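PDB 3FT1: Phl p 3 allergen from Phleum pratense, which is a secreted major grass pollen allergen recognised by IgE and resembles the C-terminal domain of expansins, which suggests a cell-wall-related role. Local coordinates for residues A[2-7]-A[19-24]; A[31-36]-A[67-72]; A[62-67]-A[79-84]. All coordinates share one frame; numbering follows the deposited sequence.

Contact 1: residues A[2-7]-A[19-24]; sequences VQVTFT and LDIKYT
Val2 sets its CG1 anti to the backbone N (chi1 174°), which brings that methyl obliquely up to the Tyr23 ring, 3.5 Å from Tyr23 CE1. Gln3 then opens the first hydrogen-bonded pair: its N reaches Thr24 O almost straight (171° at the hydrogen), and its O accepts from Thr24 N. Val4, in a non-hydrogen-bonded pair with Tyr23, leans CG2 alongside Ile21 CG2 at 3.8 Å, while its CA lies 3.2 Å from Lys22 O in a CA-H...O contact. The alternation marks antiparallel pairing, at 168° between the strand directions, of the consecutive strands 3-8 and 16-24, a beta hairpin of the expansin C-terminal domain with Val4, Phe6, Ile21 and Tyr23 on its inner face. Thr5 pairs with Lys22 through both backbone bonds; its OG1 comes to 3.4 Å from Lys22 CB and also meets a water. Phe6 turns CD1 to Ile21 CG1 at 3.9 Å, and Leu19 CD1 arrives at the ring edge. Thr7 closes the ladder with Asp20. Its OG1 bonds to Thr92 OG1 and to the same water, which donates to Asp20 O. On that outer face Lys22 bends at chi2 and chi4, delivering NZ to the syn lone pair of Asp20 OD1 at 2.6 Å.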
loop_
_atom_site.group_PDB
_atom_site.type_symbol
_atom_site.label_atom_id
_atom_site.label_comp_id
_atom_site.label_asym_id
_atom_site.label_seq_id
_atom_site.Cartn_x
_atom_site.Cartn_y
_atom_site.Cartn_z
ATOM N N VAL A 2 3.752 11.213 8.880
ATOM C CA VAL A 2 2.890 10.183 8.323
ATOM C C VAL A 2 3.400 8.816 8.776
ATOM O O VAL A 2 4.547 8.456 8.513
ATOM C CB VAL A 2 2.831 10.253 6.775
ATOM C CG1 VAL A 2 2.042 9.079 6.214
ATOM C CG2 VAL A 2 2.212 11.570 6.330
ATOM N N GLN A 3 2.549 8.087 9.493
ATOM C CA GLN A 3 2.882 6.761 9.988
ATOM C C GLN A 3 1.968 5.770 9.293
ATOM O O GLN A 3 0.788 6.045 9.088
ATOM C CB GLN A 3 2.666 6.697 11.504
ATOM C CG GLN A 3 3.537 7.669 12.274
ATOM C CD GLN A 3 3.152 7.807 13.745
ATOM O OE1 GLN A 3 1.975 7.949 14.087
ATOM N NE2 GLN A 3 4.155 7.776 14.620
ATOM N N VAL A 4 2.494 4.616 8.915
ATOM C CA VAL A 4 1.657 3.675 8.188
ATOM C C VAL A 4 2.030 2.237 8.495
ATOM O O VAL A 4 3.194 1.936 8.741
ATOM C CB VAL A 4 1.726 3.926 6.668
ATOM C CG1 VAL A 4 3.117 3.601 6.125
ATOM C CG2 VAL A 4 0.670 3.110 5.942
ATOM N N THR A 5 1.029 1.365 8.519
ATOM C CA THR A 5 1.279 -0.071 8.526
ATOM C C THR A 5 0.441 -0.704 7.423
ATOM O O THR A 5 -0.631 -0.194 7.076
ATOM C CB THR A 5 0.934 -0.749 9.883
ATOM O OG1 THR A 5 -0.458 -0.585 10.173
ATOM C CG2 THR A 5 1.774 -0.170 11.027
ATOM N N PHE A 6 0.952 -1.801 6.864
ATOM C CA PHE A 6 0.272 -2.550 5.821
ATOM C C PHE A 6 0.153 -3.969 6.339
ATOM O O PHE A 6 1.171 -4.608 6.579
ATOM C CB PHE A 6 1.132 -2.635 4.557
ATOM C CG PHE A 6 1.454 -1.305 3.912
ATOM C CD1 PHE A 6 0.769 -0.887 2.784
ATOM C CD2 PHE A 6 2.469 -0.503 4.408
ATOM C CE1 PHE A 6 1.072 0.312 2.174
ATOM C CE2 PHE A 6 2.783 0.706 3.802
ATOM C CZ PHE A 6 2.085 1.112 2.686
ATOM N N THR A 7 -1.067 -4.465 6.500
ATOM C CA THR A 7 -1.260 -5.853 6.916
ATOM C C THR A 7 -1.882 -6.642 5.780
ATOM O O THR A 7 -2.949 -6.294 5.283
ATOM C CB THR A 7 -2.157 -5.952 8.151
ATOM O OG1 THR A 7 -1.612 -5.133 9.192
ATOM C CG2 THR A 7 -2.261 -7.406 8.636
ATOM N N LEU A 19 -5.066 -5.355 1.439
ATOM C CA LEU A 19 -4.264 -4.736 2.486
ATOM C C LEU A 19 -5.095 -3.918 3.439
ATOM O O LEU A 19 -5.830 -3.017 3.020
ATOM C CB LEU A 19 -3.202 -3.821 1.872
ATOM C CG LEU A 19 -2.165 -4.485 0.970
ATOM C CD1 LEU A 19 -1.325 -3.415 0.284
ATOM C CD2 LEU A 19 -1.293 -5.426 1.791
ATOM N N ASP A 20 -4.960 -4.241 4.720
ATOM C CA ASP A 20 -5.403 -3.361 5.787
ATOM C C ASP A 20 -4.318 -2.316 5.962
ATOM O O ASP A 20 -3.246 -2.592 6.495
ATOM C CB ASP A 20 -5.585 -4.147 7.087
ATOM C CG ASP A 20 -6.077 -3.283 8.229
ATOM O OD1 ASP A 20 -6.408 -2.102 7.991
ATOM O OD2 ASP A 20 -6.136 -3.787 9.371
ATOM N N ILE A 21 -4.586 -1.113 5.479
ATOM C CA ILE A 21 -3.616 -0.042 5.576
ATOM C C ILE A 21 -4.080 0.886 6.688
ATOM O O ILE A 21 -5.202 1.399 6.653
ATOM C CB ILE A 21 -3.497 0.735 4.234
ATOM C CG1 ILE A 21 -3.065 -0.215 3.110
ATOM C CG2 ILE A 21 -2.520 1.900 4.367
ATOM C CD1 ILE A 21 -3.020 0.427 1.730
ATOM N N LYS A 22 -3.229 1.071 7.690
ATOM C CA LYS A 22 -3.516 1.995 8.773
ATOM C C LYS A 22 -2.646 3.223 8.577
ATOM O O LYS A 22 -1.434 3.179 8.777
ATOM C CB LYS A 22 -3.240 1.331 10.118
ATOM C CG LYS A 22 -4.275 0.277 10.474
ATOM C CD LYS A 22 -5.586 0.962 10.881
ATOM C CE LYS A 22 -6.665 -0.033 11.270
ATOM N NZ LYS A 22 -7.224 -0.749 10.094
ATOM N N TYR A 23 -3.287 4.314 8.172
ATOM C CA TYR A 23 -2.602 5.540 7.800
ATOM C C TYR A 23 -2.898 6.574 8.860
ATOM O O TYR A 23 -4.055 6.812 9.198
ATOM C CB TYR A 23 -3.124 6.015 6.443
ATOM C CG TYR A 23 -2.627 7.368 5.972
ATOM C CD1 TYR A 23 -1.540 7.467 5.114
ATOM C CD2 TYR A 23 -3.269 8.544 6.356
ATOM C CE1 TYR A 23 -1.093 8.699 4.658
ATOM C CE2 TYR A 23 -2.827 9.782 5.908
ATOM C CZ TYR A 23 -1.741 9.848 5.057
ATOM O OH TYR A 23 -1.276 11.057 4.601
ATOM N N THR A 24 -1.841 7.175 9.387
ATOM C CA THR A 24 -1.960 8.150 10.455
ATOM C C THR A 24 -1.254 9.434 10.060
ATOM O O THR A 24 -0.030 9.458 9.929
ATOM C CB THR A 24 -1.277 7.639 11.737
ATOM O OG1 THR A 24 -1.791 6.350 12.079
ATOM C CG2 THR A 24 -1.514 8.592 12.873
HETATM O O HOH W 1 -2.061 -2.399 9.138
#

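Contact 2: residues A[31-36]-A[67-72]; sequences AEVELR and FRFMSK
Glu34 OE1 is gripped by three donors: Arg68 NE at 2.7 Å and nearly straight (166° at the hydrogen), a water that also donates to Arg68 O, and, weakly, Arg68 NH2. This salt bridge lies across a hydrogen-bonded pair of the antiparallel strands 30-36 and 65-71, neighbours in the expansin-type beta-sheet. Arg68 NH2 makes its better bond to Glu34 OE2 at 3.2 Å, so the guanidinium holds the carboxylate side-on with NE and an NH. Both oxygens lie close to the guanidinium plane, yet the nitrogens sit well above the carboxylate plane, since the two planes are tilted by 32°. The bend of Arg68 at chi3 (72°) brings NE and NH2 round to Glu34, and Trp43 adds a cation-pi partner.

The opposite face is apolar. Val33 spreads its methyls towards two rings, obliquely to each, CG2 at 3.6 Å from Phe69 CD1 and CG1 at 4.2 Å from Phe67 CD1. Leu35 CD1 covers one face of the Phe67 ring, 4.0 Å from CE1, and Phe6 of strand 3-8 also meets that ring. At the other end a classic beta bulge sets Ala31 and Glu32 opposite Met70, whose carbonyl O accepts both Glu32 N and, at 2.8 Å, Ala31 N.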
loop_
_atom_site.group_PDB
_atom_site.type_symbol
_atom_site.label_atom_id
_atom_site.label_comp_id
_atom_site.label_asym_id
_atom_site.label_seq_id
_atom_site.Cartn_x
_atom_site.Cartn_y
_atom_site.Cartn_z
ATOM N N ALA A 31 -6.674 9.547 1.013
ATOM C CA ALA A 31 -7.596 9.735 -0.097
ATOM C C ALA A 31 -7.359 8.696 -1.192
ATOM O O ALA A 31 -8.303 8.062 -1.676
ATOM C CB ALA A 31 -7.463 11.139 -0.671
ATOM N N GLU A 32 -6.095 8.527 -1.580
ATOM C CA GLU A 32 -5.731 7.617 -2.666
ATOM C C GLU A 32 -4.529 6.785 -2.246
ATOM O O GLU A 32 -3.648 7.273 -1.548
ATOM C CB GLU A 32 -5.325 8.385 -3.926
ATOM C CG GLU A 32 -6.369 9.266 -4.574
ATOM C CD GLU A 32 -5.807 9.950 -5.822
ATOM O OE1 GLU A 32 -5.050 9.288 -6.571
ATOM O OE2 GLU A 32 -6.101 11.140 -6.039
ATOM N N VAL A 33 -4.492 5.537 -2.696
ATOM C CA VAL A 33 -3.308 4.699 -2.563
ATOM C C VAL A 33 -3.038 4.065 -3.926
ATOM O O VAL A 33 -3.953 3.532 -4.549
ATOM C CB VAL A 33 -3.544 3.558 -1.563
ATOM C CG1 VAL A 33 -2.329 2.632 -1.509
ATOM C CG2 VAL A 33 -3.867 4.107 -0.195
ATOM N N GLU A 34 -1.790 4.117 -4.384
ATOM C CA GLU A 34 -1.419 3.455 -5.628
ATOM C C GLU A 34 -0.230 2.549 -5.411
ATOM O O GLU A 34 0.605 2.805 -4.553
ATOM C CB GLU A 34 -1.063 4.482 -6.706
ATOM C CG GLU A 34 -2.188 5.405 -7.057
ATOM C CD GLU A 34 -1.684 6.752 -7.515
ATOM O OE1 GLU A 34 -0.973 7.408 -6.724
ATOM O OE2 GLU A 34 -1.998 7.147 -8.652
ATOM N N LEU A 35 -0.166 1.491 -6.210
ATOM C CA LEU A 35 0.943 0.557 -6.181
ATOM C C LEU A 35 1.840 0.753 -7.399
ATOM O O LEU A 35 1.355 0.957 -8.502
ATOM C CB LEU A 35 0.397 -0.877 -6.195
ATOM C CG LEU A 35 1.418 -1.936 -6.610
ATOM C CD1 LEU A 35 2.336 -2.205 -5.439
ATOM C CD2 LEU A 35 0.728 -3.201 -7.065
ATOM N N ARG A 36 3.149 0.697 -7.195
ATOM C CA ARG A 36 4.068 0.565 -8.318
ATOM C C ARG A 36 4.845 -0.735 -8.146
ATOM O O ARG A 36 5.568 -0.920 -7.160
ATOM C CB ARG A 36 5.019 1.763 -8.418
ATOM C CG ARG A 36 5.896 1.748 -9.671
ATOM C CD ARG A 36 6.798 2.960 -9.769
ATOM N NE ARG A 36 7.836 2.973 -8.740
ATOM C CZ ARG A 36 8.902 2.179 -8.743
ATOM N NH1 ARG A 36 9.077 1.292 -9.712
ATOM N NH2 ARG A 36 9.796 2.265 -7.771
ATOM N N PHE A 67 4.402 2.067 -2.705
ATOM C CA PHE A 67 3.065 2.625 -2.533
ATOM C C PHE A 67 3.112 4.149 -2.491
ATOM O O PHE A 67 3.936 4.729 -1.788
ATOM C CB PHE A 67 2.416 2.085 -1.253
ATOM C CG PHE A 67 2.156 0.604 -1.299
ATOM C CD1 PHE A 67 0.963 0.119 -1.805
ATOM C CD2 PHE A 67 3.126 -0.296 -0.890
ATOM C CE1 PHE A 67 0.726 -1.249 -1.887
ATOM C CE2 PHE A 67 2.899 -1.666 -0.963
ATOM C CZ PHE A 67 1.698 -2.141 -1.458
ATOM N N ARG A 68 2.238 4.780 -3.263
ATOM C CA ARG A 68 2.105 6.236 -3.232
ATOM C C ARG A 68 0.791 6.581 -2.571
ATOM O O ARG A 68 -0.266 6.078 -2.975
ATOM C CB ARG A 68 2.139 6.832 -4.635
ATOM C CG ARG A 68 1.932 8.342 -4.647
ATOM C CD ARG A 68 2.377 8.954 -5.957
ATOM N NE ARG A 68 1.458 8.631 -7.043
ATOM C CZ ARG A 68 1.641 9.007 -8.306
ATOM N NH1 ARG A 68 2.713 9.715 -8.642
ATOM N NH2 ARG A 68 0.753 8.677 -9.231
ATOM N N PHE A 69 0.869 7.430 -1.549
ATOM C CA PHE A 69 -0.301 7.922 -0.835
ATOM C C PHE A 69 -0.581 9.378 -1.179
ATOM O O PHE A 69 0.341 10.183 -1.286
ATOM C CB PHE A 69 -0.078 7.842 0.677
ATOM C CG PHE A 69 0.048 6.434 1.205
ATOM C CD1 PHE A 69 -1.079 5.692 1.497
ATOM C CD2 PHE A 69 1.288 5.864 1.414
ATOM C CE1 PHE A 69 -0.975 4.407 1.986
ATOM C CE2 PHE A 69 1.398 4.573 1.903
ATOM C CZ PHE A 69 0.260 3.848 2.186
ATOM N N MET A 70 -1.860 9.707 -1.317
ATOM C CA MET A 70 -2.310 11.095 -1.360
ATOM C C MET A 70 -3.359 11.267 -0.281
ATOM O O MET A 70 -4.353 10.537 -0.254
ATOM C CB MET A 70 -2.913 11.427 -2.728
ATOM C CG MET A 70 -1.883 11.618 -3.814
ATOM S SD MET A 70 -0.926 13.128 -3.556
ATOM C CE MET A 70 -2.220 14.366 -3.627
ATOM N N SER A 71 -3.121 12.199 0.636
ATOM C CA SER A 71 -4.078 12.469 1.708
ATOM C C SER A 71 -5.193 13.375 1.203
ATOM O O SER A 71 -5.068 13.988 0.139
ATOM C CB SER A 71 -3.384 13.125 2.901
ATOM O OG SER A 71 -3.142 14.502 2.658
ATOM N N LYS A 72 -6.288 13.456 1.957
ATOM C CA LYS A 72 -7.372 14.368 1.612
ATOM C C LYS A 72 -6.850 15.798 1.576
ATOM O O LYS A 72 -7.285 16.608 0.761
ATOM C CB LYS A 72 -8.523 14.267 2.622
ATOM C CG LYS A 72 -9.670 13.374 2.186
ATOM C CD LYS A 72 -9.426 11.925 2.547
ATOM C CE LYS A 72 -10.550 11.036 2.031
ATOM N NZ LYS A 72 -11.888 11.498 2.490
HETATM O O HOH W 2 -1.930 8.043 -4.414
#

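Contact 3: residues A[62-67]-A[79-84]; sequences VGPFNF and FDEVIP
Chi1 of -44° places Asn66 CG anti to its carbonyl carbon, and chi2 of -72° then turns OD1 across to the main chain of Glu81, whose N donates to it at 2.7 Å. The donor lies above the amide plane of Asn66, so the bond misses a lone pair. This side-chain bond falls where strand 76-83 turns a corner at Glu81, in the beta hairpin it forms with strand 65-71; there the Asn66 amide oxygen, not a main-chain carbonyl of 62-67, accepts from Glu81 N. Glu81 has both phi and psi positive, the backbone mark of that corner.

Before the turn the pairing is regular: Phe67 N donates to Phe79 O and Phe79 N returns the bond to Phe67 O, a hydrogen-bonded antiparallel pair. Beyond it the pairing is looser: Phe65 N gives a bond of 2.7 Å to Ile83 O, and Phe65 O accepts Val82 N nearly along the C=O axis. Ile83 N, buried by this contact, has no partner anywhere in the model.

On the inner face Ile83 CB lies at the edge of the Phe65 ring, 3.9 Å from CD2, while Gly63 CA covers one face of that ring towards its rim. Ile83 CD1 extends on to Phe67, crossing at about a right angle and ending 3.9 Å from CE2. Phe87 touches Phe65, and Tyr93 touches both Val82 and Ile83.

The outer face is wetter. Pro64, preceded by a cis peptide, lies alongside Glu81 and brings Pro64 CG to 3.6 Å from Glu81 CD. One water joins Asn66 OD1, weakly, to Asp80 OD1; another donates to Pro64 O and Glu81 OE2 and accepts from Asn66 ND2 at 3.2 Å.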
loop_
_atom_site.group_PDB
_atom_site.type_symbol
_atom_site.label_atom_id
_atom_site.label_comp_id
_atom_site.label_asym_id
_atom_site.label_seq_id
_atom_site.Cartn_x
_atom_site.Cartn_y
_atom_site.Cartn_z
ATOM N N VAL A 62 4.713 -8.181 -9.206
ATOM C CA VAL A 62 6.159 -8.219 -9.091
ATOM C C VAL A 62 6.625 -7.214 -8.043
ATOM O O VAL A 62 6.445 -6.004 -8.206
ATOM C CB VAL A 62 6.823 -7.924 -10.445
ATOM C CG1 VAL A 62 8.324 -7.828 -10.294
ATOM C CG2 VAL A 62 6.441 -8.997 -11.469
ATOM N N GLY A 63 7.212 -7.731 -6.964
ATOM C CA GLY A 63 7.718 -6.907 -5.884
ATOM C C GLY A 63 9.228 -6.814 -5.890
ATOM O O GLY A 63 9.878 -7.354 -6.784
ATOM N N PRO A 64 9.803 -6.144 -4.879
ATOM C CA PRO A 64 9.067 -5.547 -3.755
ATOM C C PRO A 64 8.167 -4.392 -4.191
ATOM O O PRO A 64 8.420 -3.737 -5.199
ATOM C CB PRO A 64 10.175 -5.052 -2.824
ATOM C CG PRO A 64 11.396 -4.969 -3.663
ATOM C CD PRO A 64 11.260 -5.984 -4.748
ATOM N N PHE A 65 7.118 -4.142 -3.420
ATOM C CA PHE A 65 6.082 -3.212 -3.840
ATOM C C PHE A 65 6.262 -1.817 -3.250
ATOM O O PHE A 65 6.571 -1.671 -2.077
ATOM C CB PHE A 65 4.713 -3.781 -3.466
ATOM C CG PHE A 65 4.461 -5.152 -4.035
ATOM C CD1 PHE A 65 4.306 -5.327 -5.396
ATOM C CD2 PHE A 65 4.401 -6.263 -3.210
ATOM C CE1 PHE A 65 4.086 -6.586 -5.928
ATOM C CE2 PHE A 65 4.182 -7.531 -3.735
ATOM C CZ PHE A 65 4.021 -7.686 -5.098
ATOM N N ASN A 66 6.054 -0.804 -4.086
ATOM C CA ASN A 66 6.076 0.596 -3.668
ATOM C C ASN A 66 4.660 1.146 -3.626
ATOM O O ASN A 66 3.808 0.730 -4.411
ATOM C CB ASN A 66 6.921 1.408 -4.651
ATOM C CG ASN A 66 8.210 0.707 -5.003
ATOM O OD1 ASN A 66 9.122 0.624 -4.181
ATOM N ND2 ASN A 66 8.283 0.167 -6.218
ATOM N N PHE A 67 4.402 2.067 -2.705
ATOM C CA PHE A 67 3.065 2.625 -2.533
ATOM C C PHE A 67 3.112 4.149 -2.491
ATOM O O PHE A 67 3.936 4.729 -1.788
ATOM C CB PHE A 67 2.416 2.085 -1.253
ATOM C CG PHE A 67 2.156 0.604 -1.299
ATOM C CD1 PHE A 67 0.963 0.119 -1.805
ATOM C CD2 PHE A 67 3.126 -0.296 -0.890
ATOM C CE1 PHE A 67 0.726 -1.249 -1.887
ATOM C CE2 PHE A 67 2.899 -1.666 -0.963
ATOM C CZ PHE A 67 1.698 -2.141 -1.458
ATOM N N PHE A 79 6.169 5.302 -0.128
ATOM C CA PHE A 79 6.881 4.335 0.689
ATOM C C PHE A 79 7.421 3.259 -0.238
ATOM O O PHE A 79 6.656 2.571 -0.910
ATOM C CB PHE A 79 5.949 3.740 1.745
ATOM C CG PHE A 79 5.556 4.722 2.807
ATOM C CD1 PHE A 79 6.301 4.838 3.972
ATOM C CD2 PHE A 79 4.463 5.557 2.631
ATOM C CE1 PHE A 79 5.952 5.750 4.949
ATOM C CE2 PHE A 79 4.113 6.472 3.606
ATOM C CZ PHE A 79 4.859 6.572 4.759
ATOM N N ASP A 80 8.742 3.135 -0.283
ATOM C CA ASP A 80 9.391 2.293 -1.281
ATOM C C ASP A 80 9.740 0.903 -0.764
ATOM O O ASP A 80 10.189 0.745 0.370
ATOM C CB ASP A 80 10.636 2.989 -1.834
ATOM C CG ASP A 80 10.296 4.243 -2.633
ATOM O OD1 ASP A 80 9.841 4.112 -3.788
ATOM O OD2 ASP A 80 10.484 5.361 -2.102
ATOM N N GLU A 81 9.524 -0.093 -1.617
ATOM C CA GLU A 81 9.859 -1.487 -1.325
ATOM C C GLU A 81 9.406 -1.896 0.075
ATOM O O GLU A 81 10.183 -2.394 0.887
ATOM C CB GLU A 81 11.355 -1.738 -1.551
ATOM C CG GLU A 81 11.831 -1.237 -2.921
ATOM C CD GLU A 81 13.129 -1.872 -3.378
ATOM O OE1 GLU A 81 13.834 -2.471 -2.540
ATOM O OE2 GLU A 81 13.438 -1.775 -4.584
ATOM N N VAL A 82 8.122 -1.692 0.326
ATOM C CA VAL A 82 7.530 -1.930 1.639
ATOM C C VAL A 82 7.133 -3.380 1.876
ATOM O O VAL A 82 7.222 -3.874 2.999
ATOM C CB VAL A 82 6.280 -1.058 1.838
ATOM C CG1 VAL A 82 5.666 -1.341 3.209
ATOM C CG2 VAL A 82 6.647 0.398 1.712
ATOM N N ILE A 83 6.676 -4.043 0.821
ATOM C CA ILE A 83 6.222 -5.428 0.899
ATOM C C ILE A 83 6.959 -6.276 -0.138
ATOM O O ILE A 83 7.055 -5.893 -1.311
ATOM C CB ILE A 83 4.699 -5.516 0.654
ATOM C CG1 ILE A 83 3.955 -4.629 1.662
ATOM C CG2 ILE A 83 4.219 -6.966 0.690
ATOM C CD1 ILE A 83 2.463 -4.635 1.500
ATOM N N PRO A 84 7.495 -7.426 0.289
ATOM C CA PRO A 84 8.276 -8.245 -0.643
ATOM C C PRO A 84 7.342 -8.997 -1.548
ATOM O O PRO A 84 6.166 -9.135 -1.222
ATOM C CB PRO A 84 8.984 -9.231 0.274
ATOM C CG PRO A 84 8.049 -9.391 1.438
ATOM C CD PRO A 84 7.367 -8.052 1.616
HETATM O O HOH W 3 10.582 -2.008 -6.124
HETATM O O HOH W 4 11.219 2.080 -5.312
#

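How the contacts relate
Contacts 1 and 2 are regular antiparallel pairings and contact 3 becomes loose past its corner; all three are partly buried, each with an apolar inner face and a polar outer one. Contacts 2 and 3 use the same strand, 65-71, and share Phe67; Arg36 N and Asn66 O lie 2.9 Å apart, a probable hydrogen bond between them. Contact 1 is a separate hairpin, of strands 3-8 and 16-24, and meets both through aromatic packing: Phe6 CZ comes to 3.3 Å from Phe69 CZ, and Phe6 CD2 to 3.5 Å from Val82 CG1. Outside, contact 2 carries a cross-strand salt bridge, contact 1 keeps its ion pair within one strand, and contact 3 relies on an amide and waters.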